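Local coordinates for ParB domain protein nuclease (Sulfolobus solfataricus, PDB 5K5D) that probably serves in archaeal DNA segregation as a ParB-like partition protein, carrying a ParB N-terminal domain of the kind also linked to nuclease activity, at residues E12-K26 and A53-L66. The protein carries 4 engineered substitutions. Residues are numbered along the deposited sequence; the frame is centred on the assembly and turned at random.
Sequences EVVSIEKLKEDDEFK and ADRNYVLIDGYTRL
The ring of Tyr63 is sandwiched: CA of Lys26 sits over the centre of one face, 3.7 Å from the ring centroid, and CD1 of Leu59, four residues earlier in the same segment, covers the opposite one, while Glu21 CB meets the edge in plane. At the end of that ring Tyr63 OH accepts a nearly straight bond from Asp22 N (2.8 Å, 175°). A phenylalanine here would keep the sandwich but would probably leave Asp22 N without its hydroxyl acceptor. Tyr57 is gripped differently. Lys18, its chain extended, lays CE over the centre of one face and places NZ off-centre in a cation-pi contact; Glu12 OE1, in plane at the ring edge, accepts a hydrogen bond from Tyr57 OH on its syn side (2.8 Å). Between the rings a single beta bridge pairs Lys20 with Val58: Lys20 N donates to Tyr57 O, and Leu59 N to Lys20 O. Leu19 CD1 packs 4.0 Å from Tyr57 CB. The bridge thus ties 12-26 to the type I turn from Asp54 to Tyr57 and to strand 59-61 within the ParB-like N-terminal domain, where Leu19 and Tyr57 lean on strand 76-82 and Phe25 on helix 90-99.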
loop_
_atom_site.group_PDB
_atom_site.type_symbol
_atom_site.label_atom_id
_atom_site.label_comp_id
_atom_site.label_asym_id
_atom_site.label_seq_id
_atom_site.Cartn_x
_atom_site.Cartn_y
_atom_site.Cartn_z
ATOM N N GLU B 12 -1.880 -8.052 27.425
ATOM C CA GLU B 12 -3.022 -8.390 28.266
ATOM C C GLU B 12 -4.060 -9.247 27.553
ATOM O O GLU B 12 -4.093 -9.317 26.324
ATOM C CB GLU B 12 -3.676 -7.128 28.840
ATOM C CG GLU B 12 -4.159 -6.135 27.807
ATOM C CD GLU B 12 -4.856 -4.940 28.438
ATOM O OE1 GLU B 12 -6.093 -4.990 28.603
ATOM O OE2 GLU B 12 -4.170 -3.952 28.774
ATOM N N VAL B 13 -4.897 -9.907 28.345
ATOM C CA VAL B 13 -5.976 -10.725 27.818
ATOM C C VAL B 13 -7.307 -10.063 28.122
ATOM O O VAL B 13 -7.535 -9.578 29.231
ATOM C CB VAL B 13 -5.973 -12.130 28.424
ATOM C CG1 VAL B 13 -7.108 -12.956 27.837
ATOM C CG2 VAL B 13 -4.637 -12.802 28.180
ATOM N N VAL B 14 -8.185 -10.043 27.129
ATOM C CA VAL B 14 -9.469 -9.378 27.264
ATOM C C VAL B 14 -10.571 -10.226 26.653
ATOM O O VAL B 14 -10.299 -11.123 25.855
ATOM C CB VAL B 14 -9.452 -8.008 26.565
ATOM C CG1 VAL B 14 -8.468 -7.078 27.252
ATOM C CG2 VAL B 14 -9.101 -8.171 25.101
ATOM N N SER B 15 -11.815 -9.942 27.037
ATOM C CA SER B 15 -12.962 -10.612 26.440
ATOM C C SER B 15 -12.957 -10.334 24.945
ATOM O O SER B 15 -12.658 -9.219 24.514
ATOM C CB SER B 15 -14.274 -10.135 27.070
ATOM O OG SER B 15 -14.577 -8.804 26.693
ATOM N N ILE B 16 -13.277 -11.353 24.157
ATOM C CA ILE B 16 -13.168 -11.253 22.708
ATOM C C ILE B 16 -14.044 -10.134 22.141
ATOM O O ILE B 16 -13.749 -9.577 21.084
ATOM C CB ILE B 16 -13.496 -12.598 22.027
ATOM C CG1 ILE B 16 -13.099 -12.564 20.550
ATOM C CG2 ILE B 16 -14.968 -12.947 22.206
ATOM C CD1 ILE B 16 -13.129 -13.913 19.890
ATOM N N GLU B 17 -15.104 -9.793 22.863
ATOM C CA GLU B 17 -16.046 -8.783 22.402
ATOM C C GLU B 17 -15.663 -7.379 22.865
ATOM O O GLU B 17 -16.316 -6.393 22.509
ATOM C CB GLU B 17 -17.462 -9.129 22.868
ATOM C CG GLU B 17 -17.934 -10.506 22.425
ATOM C CD GLU B 17 -17.998 -10.640 20.914
ATOM O OE1 GLU B 17 -18.455 -9.684 20.251
ATOM O OE2 GLU B 17 -17.588 -11.697 20.389
ATOM N N LYS B 18 -14.599 -7.286 23.655
ATOM C CA LYS B 18 -14.150 -5.994 24.157
ATOM C C LYS B 18 -13.455 -5.184 23.059
ATOM O O LYS B 18 -13.356 -3.959 23.146
ATOM C CB LYS B 18 -13.226 -6.181 25.360
ATOM C CG LYS B 18 -12.895 -4.896 26.106
ATOM C CD LYS B 18 -12.044 -5.181 27.332
ATOM C CE LYS B 18 -11.627 -3.897 28.038
ATOM N NZ LYS B 18 -10.800 -4.184 29.245
ATOM N N LEU B 19 -12.990 -5.873 22.020
ATOM C CA LEU B 19 -12.276 -5.228 20.915
ATOM C C LEU B 19 -13.205 -4.487 19.954
ATOM O O LEU B 19 -14.142 -5.069 19.405
ATOM C CB LEU B 19 -11.438 -6.252 20.146
ATOM C CG LEU B 19 -9.947 -6.328 20.494
ATOM C CD1 LEU B 19 -9.624 -5.533 21.758
ATOM C CD2 LEU B 19 -9.497 -7.782 20.616
ATOM N N LYS B 20 -12.931 -3.201 19.756
ATOM C CA LYS B 20 -13.724 -2.370 18.860
ATOM C C LYS B 20 -13.021 -2.249 17.518
ATOM O O LYS B 20 -11.805 -2.091 17.460
ATOM C CB LYS B 20 -13.951 -0.993 19.477
ATOM C CG LYS B 20 -14.659 -1.046 20.821
ATOM C CD LYS B 20 -14.295 0.141 21.697
ATOM C CE LYS B 20 -14.751 -0.085 23.134
ATOM N NZ LYS B 20 -14.174 0.918 24.076
ATOM N N GLU B 21 -13.786 -2.333 16.435
ATOM C CA GLU B 21 -13.190 -2.317 15.108
ATOM C C GLU B 21 -13.286 -0.951 14.441
ATOM O O GLU B 21 -14.254 -0.217 14.633
ATOM C CB GLU B 21 -13.800 -3.402 14.220
ATOM C CG GLU B 21 -15.220 -3.133 13.771
ATOM C CD GLU B 21 -15.707 -4.170 12.779
ATOM O OE1 GLU B 21 -15.362 -5.361 12.945
ATOM O OE2 GLU B 21 -16.422 -3.790 11.828
ATOM N N ASP B 22 -12.255 -0.617 13.671
ATOM C CA ASP B 22 -12.202 0.629 12.926
ATOM C C ASP B 22 -12.281 0.267 11.454
ATOM O O ASP B 22 -11.415 -0.437 10.932
ATOM C CB ASP B 22 -10.893 1.361 13.218
ATOM C CG ASP B 22 -10.803 2.698 12.517
ATOM O OD1 ASP B 22 -10.944 3.737 13.192
ATOM O OD2 ASP B 22 -10.590 2.708 11.287
ATOM N N ASP B 23 -13.322 0.738 10.781
ATOM C CA ASP B 23 -13.593 0.276 9.425
ATOM C C ASP B 23 -12.465 0.594 8.449
ATOM O O ASP B 23 -12.293 -0.097 7.446
ATOM C CB ASP B 23 -14.925 0.819 8.916
ATOM C CG ASP B 23 -15.788 -0.265 8.313
ATOM O OD1 ASP B 23 -15.722 -0.463 7.079
ATOM O OD2 ASP B 23 -16.515 -0.935 9.079
ATOM N N GLU B 24 -11.687 1.629 8.748
ATOM C CA GLU B 24 -10.555 1.966 7.899
ATOM C C GLU B 24 -9.444 0.942 8.075
ATOM O O GLU B 24 -8.912 0.423 7.096
ATOM C CB GLU B 24 -10.023 3.366 8.205
ATOM C CG GLU B 24 -9.052 3.872 7.150
ATOM C CD GLU B 24 -7.976 4.772 7.718
ATOM O OE1 GLU B 24 -7.454 4.457 8.807
ATOM O OE2 GLU B 24 -7.651 5.794 7.078
ATOM N N PHE B 25 -9.089 0.659 9.323
ATOM C CA PHE B 25 -8.045 -0.319 9.602
ATOM C C PHE B 25 -8.490 -1.683 9.114
ATOM O O PHE B 25 -7.677 -2.499 8.677
ATOM C CB PHE B 25 -7.738 -0.372 11.097
ATOM C CG PHE B 25 -7.292 0.942 11.667
ATOM C CD1 PHE B 25 -7.500 1.241 13.006
ATOM C CD2 PHE B 25 -6.668 1.885 10.863
ATOM C CE1 PHE B 25 -7.093 2.456 13.531
ATOM C CE2 PHE B 25 -6.258 3.101 11.382
ATOM C CZ PHE B 25 -6.472 3.387 12.717
ATOM N N LYS B 26 -9.795 -1.914 9.183
ATOM C CA LYS B 26 -10.383 -3.184 8.778
ATOM C C LYS B 26 -10.143 -3.472 7.303
ATOM O O LYS B 26 -10.086 -4.629 6.893
ATOM C CB LYS B 26 -11.882 -3.186 9.065
ATOM C CG LYS B 26 -12.604 -4.445 8.618
ATOM C CD LYS B 26 -14.079 -4.370 8.981
ATOM C CE LYS B 26 -14.781 -5.693 8.733
ATOM N NZ LYS B 26 -16.207 -5.640 9.158
ATOM N N ALA B 53 -3.886 -3.701 19.394
ATOM C CA ALA B 53 -4.947 -2.759 19.722
ATOM C C ALA B 53 -4.375 -1.505 20.364
ATOM O O ALA B 53 -3.257 -1.515 20.886
ATOM C CB ALA B 53 -5.963 -3.404 20.642
ATOM N N ASP B 54 -5.144 -0.424 20.324
ATOM C CA ASP B 54 -4.707 0.806 20.964
ATOM C C ASP B 54 -5.212 0.887 22.405
ATOM O O ASP B 54 -5.742 -0.082 22.954
ATOM C CB ASP B 54 -5.137 2.038 20.157
ATOM C CG ASP B 54 -6.612 2.370 20.323
ATOM O OD1 ASP B 54 -7.308 1.709 21.131
ATOM O OD2 ASP B 54 -7.072 3.315 19.649
ATOM N N ARG B 55 -5.040 2.059 23.000
ATOM C CA ARG B 55 -5.400 2.304 24.386
ATOM C C ARG B 55 -6.868 1.995 24.678
ATOM O O ARG B 55 -7.193 1.416 25.710
ATOM C CB ARG B 55 -5.098 3.764 24.716
ATOM C CG ARG B 55 -5.048 4.079 26.183
ATOM C CD ARG B 55 -4.112 5.250 26.416
ATOM N NE ARG B 55 -4.539 6.458 25.717
ATOM C CZ ARG B 55 -3.706 7.386 25.261
ATOM N NH1 ARG B 55 -2.399 7.236 25.413
ATOM N NH2 ARG B 55 -4.178 8.461 24.646
ATOM N N ASN B 56 -7.750 2.384 23.766
ATOM C CA ASN B 56 -9.183 2.185 23.960
ATOM C C ASN B 56 -9.682 0.896 23.320
ATOM O O ASN B 56 -10.879 0.731 23.086
ATOM C CB ASN B 56 -9.970 3.364 23.384
ATOM C CG ASN B 56 -9.606 4.683 24.037
ATOM O OD1 ASN B 56 -9.406 4.751 25.251
ATOM N ND2 ASN B 56 -9.497 5.731 23.230
ATOM N N TYR B 57 -8.757 -0.014 23.037
ATOM C CA TYR B 57 -9.115 -1.343 22.557
ATOM C C TYR B 57 -9.713 -1.301 21.156
ATOM O O TYR B 57 -10.524 -2.147 20.783
ATOM C CB TYR B 57 -10.042 -2.041 23.557
ATOM C CG TYR B 57 -9.400 -2.185 24.920
ATOM C CD1 TYR B 57 -9.620 -1.244 25.918
ATOM C CD2 TYR B 57 -8.544 -3.244 25.194
ATOM C CE1 TYR B 57 -9.019 -1.364 27.156
ATOM C CE2 TYR B 57 -7.939 -3.373 26.427
ATOM C CZ TYR B 57 -8.177 -2.429 27.404
ATOM O OH TYR B 57 -7.571 -2.555 28.632
ATOM N N VAL B 58 -9.304 -0.297 20.389
ATOM C CA VAL B 58 -9.598 -0.253 18.968
ATOM C C VAL B 58 -8.609 -1.167 18.253
ATOM O O VAL B 58 -7.393 -0.989 18.361
ATOM C CB VAL B 58 -9.484 1.182 18.403
ATOM C CG1 VAL B 58 -9.612 1.176 16.889
ATOM C CG2 VAL B 58 -10.531 2.087 19.025
ATOM N N LEU B 59 -9.141 -2.154 17.540
ATOM C CA LEU B 59 -8.329 -3.106 16.799
ATOM C C LEU B 59 -7.555 -2.384 15.699
ATOM O O LEU B 59 -8.132 -1.656 14.889
ATOM C CB LEU B 59 -9.228 -4.176 16.178
ATOM C CG LEU B 59 -8.772 -5.636 16.214
ATOM C CD1 LEU B 59 -9.047 -6.307 14.876
ATOM C CD2 LEU B 59 -7.305 -5.751 16.580
ATOM N N ILE B 60 -6.245 -2.587 15.671
ATOM C CA ILE B 60 -5.411 -1.956 14.659
ATOM C C ILE B 60 -5.031 -2.978 13.607
ATOM O O ILE B 60 -5.172 -2.742 12.408
ATOM C CB ILE B 60 -4.135 -1.357 15.279
ATOM C CG1 ILE B 60 -4.495 -0.166 16.166
ATOM C CG2 ILE B 60 -3.151 -0.937 14.195
ATOM C CD1 ILE B 60 -3.298 0.460 16.842
ATOM N N ASP B 61 -4.556 -4.122 14.080
ATOM C CA ASP B 61 -4.139 -5.209 13.215
ATOM C C ASP B 61 -4.664 -6.547 13.730
ATOM O O ASP B 61 -4.524 -6.862 14.911
ATOM C CB ASP B 61 -2.617 -5.270 13.154
ATOM C CG ASP B 61 -2.126 -6.257 12.134
ATOM O OD1 ASP B 61 -2.557 -6.154 10.967
ATOM O OD2 ASP B 61 -1.319 -7.140 12.495
ATOM N N GLY B 62 -5.265 -7.329 12.841
ATOM C CA GLY B 62 -5.687 -8.675 13.186
ATOM C C GLY B 62 -7.167 -8.917 12.979
ATOM O O GLY B 62 -7.786 -9.672 13.727
ATOM N N TYR B 63 -7.734 -8.288 11.956
ATOM C CA TYR B 63 -9.175 -8.357 11.731
ATOM C C TYR B 63 -9.658 -9.730 11.273
ATOM O O TYR B 63 -10.689 -10.217 11.726
ATOM C CB TYR B 63 -9.627 -7.254 10.769
ATOM C CG TYR B 63 -9.732 -5.913 11.455
ATOM C CD1 TYR B 63 -8.623 -5.083 11.586
ATOM C CD2 TYR B 63 -10.934 -5.491 12.000
ATOM C CE1 TYR B 63 -8.716 -3.865 12.231
ATOM C CE2 TYR B 63 -11.038 -4.277 12.642
ATOM C CZ TYR B 63 -9.927 -3.466 12.757
ATOM O OH TYR B 63 -10.038 -2.254 13.398
ATOM N N THR B 64 -8.914 -10.357 10.376
ATOM C CA THR B 64 -9.268 -11.702 9.956
ATOM C C THR B 64 -9.139 -12.663 11.140
ATOM O O THR B 64 -10.089 -13.370 11.480
ATOM C CB THR B 64 -8.419 -12.164 8.758
ATOM O OG1 THR B 64 -8.691 -11.317 7.632
ATOM C CG2 THR B 64 -8.745 -13.602 8.387
ATOM N N ARG B 65 -7.972 -12.664 11.778
ATOM C CA ARG B 65 -7.734 -13.491 12.955
ATOM C C ARG B 65 -8.835 -13.357 14.005
ATOM O O ARG B 65 -9.306 -14.355 14.547
ATOM C CB ARG B 65 -6.375 -13.165 13.575
ATOM C CG ARG B 65 -5.195 -13.589 12.724
ATOM C CD ARG B 65 -3.880 -13.143 13.339
ATOM N NE ARG B 65 -3.671 -11.707 13.199
ATOM C CZ ARG B 65 -2.605 -11.057 13.653
ATOM N NH1 ARG B 65 -1.644 -11.717 14.288
ATOM N NH2 ARG B 65 -2.497 -9.747 13.476
ATOM N N LEU B 66 -9.244 -12.129 14.299
ATOM C CA LEU B 66 -10.313 -11.915 15.268
ATOM C C LEU B 66 -11.613 -12.550 14.786
ATOM O O LEU B 66 -12.344 -13.163 15.568
ATOM C CB LEU B 66 -10.532 -10.424 15.539
ATOM C CG LEU B 66 -11.659 -10.153 16.542
ATOM C CD1 LEU B 66 -11.315 -10.736 17.904
ATOM C CD2 LEU B 66 -11.977 -8.673 16.661
#